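Long-range contacts in Rx protein (Solanum tuberosum, PDB 4M70), which probably confers resistance to pathogens carrying a matching avirulence protein, acting as an NB-LRR immune receptor whose N-terminal coiled-coil domain is the part described here: residues S12-I17 / K34-R39; Y67-M72 / F98-A103. All coordinates share one frame; numbering follows the deposited sequence.

Interaction 1. Residues S12-I17 / K34-R39; sequences SLMRTI and KLKSLR
Met-14 and Leu-35 mark the nearest point of the two backbones, CA to CA 6.8 Å, where the helical segments 12-17 and 34-39 run antiparallel at 167° with their axes 10.0 Å apart. They belong to helix 4-24 and helix 29-42, which form the first helical hairpin in the four-helix bundle of the coiled-coil (CC) domain. No hydrogen bond links the segments. Leu-35 carries the inner part of the contact. Leu-35 CD1 packs against Ile-17 CD1 (3.5 Å) and Leu-13 CG (3.6 Å). The Leu-13 and Leu-35 side chains cross at about a right angle. Val-10 and Leu-104 also pack on Leu-35, so this leucine joins the hairpin to helix 86-119. Met-14 has the largest area buried here. Its chain slides past Leu-35 in the opposite direction, with Met-14 CG 3.8 Å from Leu-35 CB. The thioether then bends at chi3 (65°), which places CE against both Lys-36 and Arg-39. Met-14 CE touches Lys-36 CB and CG, each at 3.7 Å, and the end of the lysine leads away from helix 4-24. The other partner is Arg-39, whose side chain crosses that of Met-14 at about a right angle. Arg-39 NH1 is hydrogen-bonded to Thr-11 OG1, back on helix 4-24. This bond probably helps to hold the guanidinium beside the methionine. Met-14 CE lies over one face of the Arg-39 guanidinium, 3.5 Å above its plane and offset toward the rim.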
ATOM      1  N   SER A  12      -4.026   8.277  -7.611  1.00 50.42           N
ATOM      2  CA  SER A  12      -2.713   8.139  -8.215  1.00 56.55           C
ATOM      3  C   SER A  12      -2.081   6.795  -7.836  1.00 53.60           C
ATOM      4  O   SER A  12      -1.453   6.140  -8.671  1.00 53.56           O
ATOM      5  CB  SER A  12      -1.825   9.313  -7.802  1.00 54.23           C
ATOM      6  OG  SER A  12      -0.577   9.260  -8.467  1.00 57.86           O
ATOM      7  N   LEU A  13      -2.271   6.378  -6.586  1.00 46.91           N
ATOM      8  CA  LEU A  13      -1.753   5.093  -6.116  1.00 52.90           C
ATOM      9  C   LEU A  13      -2.420   3.913  -6.834  1.00 51.79           C
ATOM     10  O   LEU A  13      -1.769   2.912  -7.145  1.00 50.24           O
ATOM     11  CB  LEU A  13      -1.918   4.963  -4.595  1.00 54.79           C
ATOM     12  CG  LEU A  13      -1.420   3.658  -3.971  1.00 49.73           C
ATOM     13  CD1 LEU A  13       0.015   3.363  -4.409  1.00 47.34           C
ATOM     14  CD2 LEU A  13      -1.522   3.693  -2.453  1.00 46.50           C
ATOM     15  N   MET A  14      -3.724   4.032  -7.072  1.00 48.84           N
ATOM     16  CA  MET A  14      -4.480   3.023  -7.808  1.00 49.52           C
ATOM     17  C   MET A  14      -3.885   2.891  -9.210  1.00 56.63           C
ATOM     18  O   MET A  14      -3.593   1.779  -9.687  1.00 52.66           O
ATOM     19  CB  MET A  14      -5.962   3.421  -7.874  1.00 49.76           C
ATOM     20  CG  MET A  14      -6.737   3.180  -6.568  1.00 53.90           C
ATOM     21  SD  MET A  14      -8.216   4.210  -6.353  1.00 57.35           S
ATOM     22  CE  MET A  14      -9.259   3.638  -7.693  1.00 54.13           C
ATOM     23  N   ARG A  15      -3.699   4.035  -9.863  1.00 49.29           N
ATOM     24  CA  ARG A  15      -3.118   4.067 -11.204  1.00 49.98           C
ATOM     25  C   ARG A  15      -1.708   3.452 -11.233  1.00 50.37           C
ATOM     26  O   ARG A  15      -1.351   2.712 -12.161  1.00 54.06           O
ATOM     27  CB  ARG A  15      -3.109   5.508 -11.722  1.00 56.18           C
ATOM     28  CG  ARG A  15      -3.191   5.658 -13.230  1.00 63.43           C
ATOM     29  CD  ARG A  15      -3.659   7.060 -13.596  1.00 66.72           C
ATOM     30  NE  ARG A  15      -2.936   8.076 -12.837  1.00 71.55           N
ATOM     31  CZ  ARG A  15      -3.506   9.110 -12.223  1.00 68.93           C
ATOM     32  NH1 ARG A  15      -4.821   9.284 -12.277  1.00 63.45           N
ATOM     33  NH2 ARG A  15      -2.754   9.975 -11.557  1.00 71.97           N
ATOM     34  N   THR A  16      -0.919   3.757 -10.205  1.00 51.50           N
ATOM     35  CA  THR A  16       0.440   3.234 -10.081  1.00 48.96           C
ATOM     36  C   THR A  16       0.430   1.719  -9.925  1.00 53.92           C
ATOM     37  O   THR A  16       1.234   1.001 -10.531  1.00 48.90           O
ATOM     38  CB  THR A  16       1.169   3.871  -8.880  1.00 51.65           C
ATOM     39  OG1 THR A  16       1.313   5.281  -9.098  1.00 60.39           O
ATOM     40  CG2 THR A  16       2.542   3.241  -8.677  1.00 45.33           C
ATOM     41  N   ILE A  17      -0.515   1.238  -9.125  1.00 54.43           N
ATOM     42  CA  ILE A  17      -0.674  -0.191  -8.917  1.00 50.21           C
ATOM     43  C   ILE A  17      -1.016  -0.884 -10.231  1.00 53.47           C
ATOM     44  O   ILE A  17      -0.430  -1.916 -10.559  1.00 54.85           O
ATOM     45  CB  ILE A  17      -1.738  -0.488  -7.846  1.00 53.13           C
ATOM     46  CG1 ILE A  17      -1.158  -0.245  -6.452  1.00 45.77           C
ATOM     47  CG2 ILE A  17      -2.227  -1.922  -7.952  1.00 52.88           C
ATOM     48  CD1 ILE A  17      -2.186  -0.291  -5.344  1.00 47.52           C
ATOM     49  N   LYS A  34      -9.431  -2.660  -2.745  1.00 51.34           N
ATOM     50  CA  LYS A  34      -9.495  -2.159  -1.380  1.00 50.33           C
ATOM     51  C   LYS A  34      -9.267  -0.649  -1.343  1.00 51.76           C
ATOM     52  O   LYS A  34      -9.946   0.088  -0.611  1.00 51.34           O
ATOM     53  CB  LYS A  34      -8.464  -2.875  -0.507  1.00 56.10           C
ATOM     54  CG  LYS A  34      -8.549  -2.561   0.971  1.00 59.52           C
ATOM     55  CD  LYS A  34      -7.469  -3.307   1.752  1.00 70.40           C
ATOM     56  CE  LYS A  34      -7.597  -4.821   1.610  1.00 70.98           C
ATOM     57  NZ  LYS A  34      -6.525  -5.552   2.356  1.00 73.53           N
ATOM     58  N   LEU A  35      -8.341  -0.189  -2.179  1.00 52.87           N
ATOM     59  CA  LEU A  35      -8.044   1.231  -2.288  1.00 44.57           C
ATOM     60  C   LEU A  35      -9.208   2.027  -2.835  1.00 51.10           C
ATOM     61  O   LEU A  35      -9.567   3.072  -2.296  1.00 54.14           O
ATOM     62  CB  LEU A  35      -6.838   1.449  -3.200  1.00 52.15           C
ATOM     63  CG  LEU A  35      -5.463   1.552  -2.560  1.00 53.71           C
ATOM     64  CD1 LEU A  35      -4.434   1.813  -3.632  1.00 50.91           C
ATOM     65  CD2 LEU A  35      -5.469   2.680  -1.552  1.00 51.52           C
ATOM     66  N   LYS A  36      -9.802   1.505  -3.903  1.00 55.17           N
ATOM     67  CA  LYS A  36     -10.955   2.120  -4.541  1.00 56.38           C
ATOM     68  C   LYS A  36     -12.096   2.239  -3.544  1.00 58.18           C
ATOM     69  O   LYS A  36     -12.753   3.276  -3.455  1.00 60.94           O
ATOM     70  CB  LYS A  36     -11.381   1.292  -5.754  1.00 61.39           C
ATOM     71  CG  LYS A  36     -12.433   1.946  -6.638  1.00 58.68           C
ATOM     72  CD  LYS A  36     -12.623   1.147  -7.916  1.00 60.55           C
ATOM     73  CE  LYS A  36     -13.687   1.758  -8.807  1.00 70.99           C
ATOM     74  NZ  LYS A  36     -13.784   1.037 -10.111  1.00 81.84           N
ATOM     75  N   SER A  37     -12.338   1.159  -2.808  1.00 53.93           N
ATOM     76  CA  SER A  37     -13.395   1.142  -1.804  1.00 51.99           C
ATOM     77  C   SER A  37     -13.161   2.171  -0.690  1.00 59.39           C
ATOM     78  O   SER A  37     -14.081   2.906  -0.295  1.00 61.16           O
ATOM     79  CB  SER A  37     -13.522  -0.259  -1.214  1.00 49.26           C
ATOM     80  OG  SER A  37     -14.565  -0.319  -0.260  1.00 68.73           O
ATOM     81  N   LEU A  38     -11.919   2.253  -0.214  1.00 57.77           N
ATOM     82  CA  LEU A  38     -11.589   3.219   0.828  1.00 53.34           C
ATOM     83  C   LEU A  38     -11.751   4.648   0.307  1.00 56.97           C
ATOM     84  O   LEU A  38     -12.205   5.549   1.035  1.00 54.67           O
ATOM     85  CB  LEU A  38     -10.164   2.983   1.337  1.00 51.87           C
ATOM     86  CG  LEU A  38      -9.948   1.716   2.173  1.00 57.73           C
ATOM     87  CD1 LEU A  38      -8.469   1.389   2.315  1.00 46.88           C
ATOM     88  CD2 LEU A  38     -10.601   1.858   3.544  1.00 49.28           C
ATOM     89  N   ARG A  39     -11.402   4.845  -0.963  1.00 54.05           N
ATOM     90  CA  ARG A  39     -11.504   6.159  -1.577  1.00 55.31           C
ATOM     91  C   ARG A  39     -12.977   6.532  -1.668  1.00 60.63           C
ATOM     92  O   ARG A  39     -13.362   7.678  -1.417  1.00 56.77           O
ATOM     93  CB  ARG A  39     -10.887   6.148  -2.978  1.00 55.31           C
ATOM     94  CG  ARG A  39     -10.850   7.515  -3.649  1.00 57.40           C
ATOM     95  CD  ARG A  39     -10.468   7.444  -5.129  1.00 54.05           C
ATOM     96  NE  ARG A  39     -11.473   6.716  -5.908  1.00 54.76           N
ATOM     97  CZ  ARG A  39     -11.419   6.521  -7.223  1.00 60.18           C
ATOM     98  NH1 ARG A  39     -10.418   7.020  -7.935  1.00 57.28           N
ATOM     99  NH2 ARG A  39     -12.383   5.845  -7.832  1.00 58.83           N
TER

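Interaction 2. Residues Y67-M72 / F98-A103; sequences YTTEDM and FVLEQA
Thr-69 meets Ala-103 with both branches and Leu-100 with its methyl, and it has the largest area buried in this contact. Thr-69 OG1 is 3.2 Å from Ala-103 CB, a close approach without a hydrogen bond. The hydroxyl is satisfied within its own helix, by a hydrogen bond to Val-65 O. With OG1 beside the backbone N (chi1 -55°), the methyl CG2 is anti to that N, and it is this branch that reaches Leu-100. Thr-69 CG2 lies 3.6 Å from Ala-103 CB and 3.8 Å from Leu-100 CD2. Small side chains at Thr-69 and Ala-103 go with a close backbone pairing, CA to CA 6.5 Å. The segments run antiparallel at 173°, their axes 9.9 Å apart. They lie on helix 56-81 and helix 86-119, the second hairpin of the bundle. Val-99 is the next residue in buried area. Val-99 CG2 packs against Met-72 SD at 3.5 Å and also touches Met-72 CB. Beyond CG the methionine chain is extended, and beyond SD its end leads away from helix 86-119. Aromatic packing from the chain of another protein reaches Thr-69 and Val-99. Within the domain, Val-73 touches both Val-99 and Leu-100.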
ATOM      1  N   TYR A  67       1.751   8.723  -1.595  1.00 53.30           N
ATOM      2  CA  TYR A  67       2.798   9.132  -2.521  1.00 52.32           C
ATOM      3  C   TYR A  67       4.099   8.336  -2.295  1.00 52.03           C
ATOM      4  O   TYR A  67       4.743   7.877  -3.255  1.00 51.65           O
ATOM      5  CB  TYR A  67       2.990  10.647  -2.443  1.00 51.12           C
ATOM      6  CG  TYR A  67       1.842  11.397  -3.097  1.00 53.73           C
ATOM      7  CD1 TYR A  67       1.120  10.824  -4.138  1.00 57.45           C
ATOM      8  CD2 TYR A  67       1.446  12.649  -2.643  1.00 55.18           C
ATOM      9  CE1 TYR A  67       0.065  11.490  -4.735  1.00 57.54           C
ATOM     10  CE2 TYR A  67       0.384  13.320  -3.231  1.00 50.98           C
ATOM     11  CZ  TYR A  67      -0.303  12.733  -4.273  1.00 54.47           C
ATOM     12  OH  TYR A  67      -1.357  13.395  -4.864  1.00 53.54           O
ATOM     13  N   THR A  68       4.456   8.142  -1.026  1.00 46.37           N
ATOM     14  CA  THR A  68       5.629   7.340  -0.658  1.00 53.17           C
ATOM     15  C   THR A  68       5.509   5.915  -1.206  1.00 52.60           C
ATOM     16  O   THR A  68       6.447   5.362  -1.823  1.00 51.52           O
ATOM     17  CB  THR A  68       5.804   7.288   0.876  1.00 61.92           C
ATOM     18  OG1 THR A  68       5.898   8.621   1.397  1.00 66.51           O
ATOM     19  CG2 THR A  68       7.053   6.504   1.257  1.00 58.29           C
ATOM     20  N   THR A  69       4.338   5.328  -0.981  1.00 49.45           N
ATOM     21  CA  THR A  69       4.057   3.983  -1.464  1.00 49.66           C
ATOM     22  C   THR A  69       4.200   3.935  -2.979  1.00 49.11           C
ATOM     23  O   THR A  69       4.713   2.962  -3.540  1.00 47.82           O
ATOM     24  CB  THR A  69       2.644   3.538  -1.070  1.00 52.81           C
ATOM     25  OG1 THR A  69       2.480   3.654   0.352  1.00 51.87           O
ATOM     26  CG2 THR A  69       2.392   2.107  -1.521  1.00 44.87           C
ATOM     27  N   GLU A  70       3.738   4.997  -3.631  1.00 47.03           N
ATOM     28  CA  GLU A  70       3.847   5.114  -5.081  1.00 52.71           C
ATOM     29  C   GLU A  70       5.288   5.008  -5.519  1.00 48.64           C
ATOM     30  O   GLU A  70       5.620   4.241  -6.431  1.00 49.68           O
ATOM     31  CB  GLU A  70       3.313   6.458  -5.544  1.00 54.26           C
ATOM     32  CG  GLU A  70       1.994   6.409  -6.244  1.00 58.87           C
ATOM     33  CD  GLU A  70       1.694   7.709  -6.928  1.00 57.54           C
ATOM     34  OE1 GLU A  70       2.380   8.707  -6.626  1.00 68.81           O
ATOM     35  OE2 GLU A  70       0.783   7.730  -7.773  1.00 65.22           O
ATOM     36  N   ASP A  71       6.142   5.776  -4.849  1.00 52.65           N
ATOM     37  CA  ASP A  71       7.563   5.772  -5.173  1.00 50.56           C
ATOM     38  C   ASP A  71       8.169   4.378  -5.024  1.00 53.47           C
ATOM     39  O   ASP A  71       8.916   3.908  -5.898  1.00 53.94           O
ATOM     40  CB  ASP A  71       8.312   6.773  -4.295  1.00 56.51           C
ATOM     41  CG  ASP A  71       7.966   8.214  -4.623  1.00 51.25           C
ATOM     42  OD1 ASP A  71       7.451   8.470  -5.731  1.00 54.04           O
ATOM     43  OD2 ASP A  71       8.193   9.085  -3.761  1.00 60.70           O
ATOM     44  N   MET A  72       7.820   3.706  -3.929  1.00 52.32           N
ATOM     45  CA  MET A  72       8.338   2.361  -3.666  1.00 50.88           C
ATOM     46  C   MET A  72       7.874   1.305  -4.679  1.00 50.21           C
ATOM     47  O   MET A  72       8.664   0.467  -5.130  1.00 46.67           O
ATOM     48  CB  MET A  72       7.989   1.933  -2.240  1.00 55.93           C
ATOM     49  CG  MET A  72       8.819   2.654  -1.172  1.00 54.91           C
ATOM     50  SD  MET A  72       8.248   2.277   0.502  1.00 67.36           S
ATOM     51  CE  MET A  72       9.517   3.064   1.496  1.00 61.33           C
ATOM     52  N   PHE A  98       4.546  -6.427   0.105  1.00 54.62           N
ATOM     53  CA  PHE A  98       4.746  -5.985   1.477  1.00 48.16           C
ATOM     54  C   PHE A  98       4.448  -4.503   1.642  1.00 57.75           C
ATOM     55  O   PHE A  98       3.745  -4.097   2.584  1.00 58.48           O
ATOM     56  CB  PHE A  98       6.173  -6.297   1.926  1.00 51.95           C
ATOM     57  CG  PHE A  98       6.471  -5.894   3.341  1.00 51.48           C
ATOM     58  CD1 PHE A  98       7.090  -4.685   3.614  1.00 51.54           C
ATOM     59  CD2 PHE A  98       6.127  -6.721   4.400  1.00 55.45           C
ATOM     60  CE1 PHE A  98       7.367  -4.307   4.917  1.00 55.61           C
ATOM     61  CE2 PHE A  98       6.407  -6.354   5.703  1.00 53.20           C
ATOM     62  CZ  PHE A  98       7.021  -5.144   5.963  1.00 54.96           C
ATOM     63  N   VAL A  99       4.979  -3.693   0.728  1.00 53.50           N
ATOM     64  CA  VAL A  99       4.744  -2.259   0.820  1.00 53.73           C
ATOM     65  C   VAL A  99       3.264  -1.930   0.621  1.00 53.33           C
ATOM     66  O   VAL A  99       2.713  -1.088   1.339  1.00 51.14           O
ATOM     67  CB  VAL A  99       5.651  -1.435  -0.139  1.00 53.06           C
ATOM     68  CG1 VAL A  99       5.278  -1.664  -1.590  1.00 56.02           C
ATOM     69  CG2 VAL A  99       5.573   0.039   0.196  1.00 58.59           C
ATOM     70  N   LEU A 100       2.608  -2.623  -0.309  1.00 50.13           N
ATOM     71  CA  LEU A 100       1.196  -2.350  -0.541  1.00 52.24           C
ATOM     72  C   LEU A 100       0.307  -2.737   0.636  1.00 52.22           C
ATOM     73  O   LEU A 100      -0.642  -2.022   0.960  1.00 55.43           O
ATOM     74  CB  LEU A 100       0.714  -3.015  -1.830  1.00 48.16           C
ATOM     75  CG  LEU A 100       1.150  -2.279  -3.096  1.00 52.42           C
ATOM     76  CD1 LEU A 100       0.703  -3.013  -4.351  1.00 47.62           C
ATOM     77  CD2 LEU A 100       0.593  -0.867  -3.055  1.00 47.85           C
ATOM     78  N   GLU A 101       0.612  -3.857   1.284  1.00 54.88           N
ATOM     79  CA  GLU A 101      -0.123  -4.232   2.494  1.00 56.90           C
ATOM     80  C   GLU A 101       0.124  -3.248   3.654  1.00 61.24           C
ATOM     81  O   GLU A 101      -0.821  -2.885   4.368  1.00 51.52           O
ATOM     82  CB  GLU A 101       0.166  -5.680   2.887  1.00 53.56           C
ATOM     83  CG  GLU A 101      -0.680  -6.168   4.058  1.00 66.34           C
ATOM     84  CD  GLU A 101      -2.170  -6.232   3.788  1.00 56.96           C
ATOM     85  OE1 GLU A 101      -2.586  -6.238   2.611  1.00 62.49           O
ATOM     86  OE2 GLU A 101      -2.929  -6.241   4.779  1.00 72.44           O
ATOM     87  N   GLN A 102       1.379  -2.841   3.864  1.00 54.66           N
ATOM     88  CA  GLN A 102       1.673  -1.849   4.908  1.00 55.13           C
ATOM     89  C   GLN A 102       0.889  -0.554   4.666  1.00 53.25           C
ATOM     90  O   GLN A 102       0.253   0.012   5.578  1.00 60.78           O
ATOM     91  CB  GLN A 102       3.170  -1.538   4.968  1.00 54.01           C
ATOM     92  CG  GLN A 102       4.057  -2.682   5.423  1.00 58.40           C
ATOM     93  CD  GLN A 102       4.288  -2.690   6.924  1.00 64.37           C
ATOM     94  OE1 GLN A 102       3.561  -3.343   7.675  1.00 68.71           O
ATOM     95  NE2 GLN A 102       5.298  -1.952   7.368  1.00 60.15           N
ATOM     96  N   ALA A 103       0.937  -0.105   3.416  1.00 57.84           N
ATOM     97  CA  ALA A 103       0.264   1.114   2.993  1.00 52.87           C
ATOM     98  C   ALA A 103      -1.237   1.004   3.212  1.00 53.58           C
ATOM     99  O   ALA A 103      -1.863   1.923   3.740  1.00 54.27           O
ATOM    100  CB  ALA A 103       0.561   1.395   1.533  1.00 46.31           C
TER

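How the interactions relate
Interaction 1 closes before interaction 2 opens, so the two follow in series along the chain. Interaction 1 pairs helix 4-24 with helix 29-42. Interaction 2 pairs helix 56-81 with helix 86-119. Together they use all four helices of the bundle, and no helix is shared. Their centres are 11 Å apart, close to the middle of the domain. The hairpins meet directly: Ile-17 CD1 packs on Leu-100 CD2 at 3.6 Å, and Thr-16 OG1 lies 2.8 Å from Glu-70 OE2. Apolar and polar contacts thus join the hairpins into one compact bundle at the N-terminal end of the receptor.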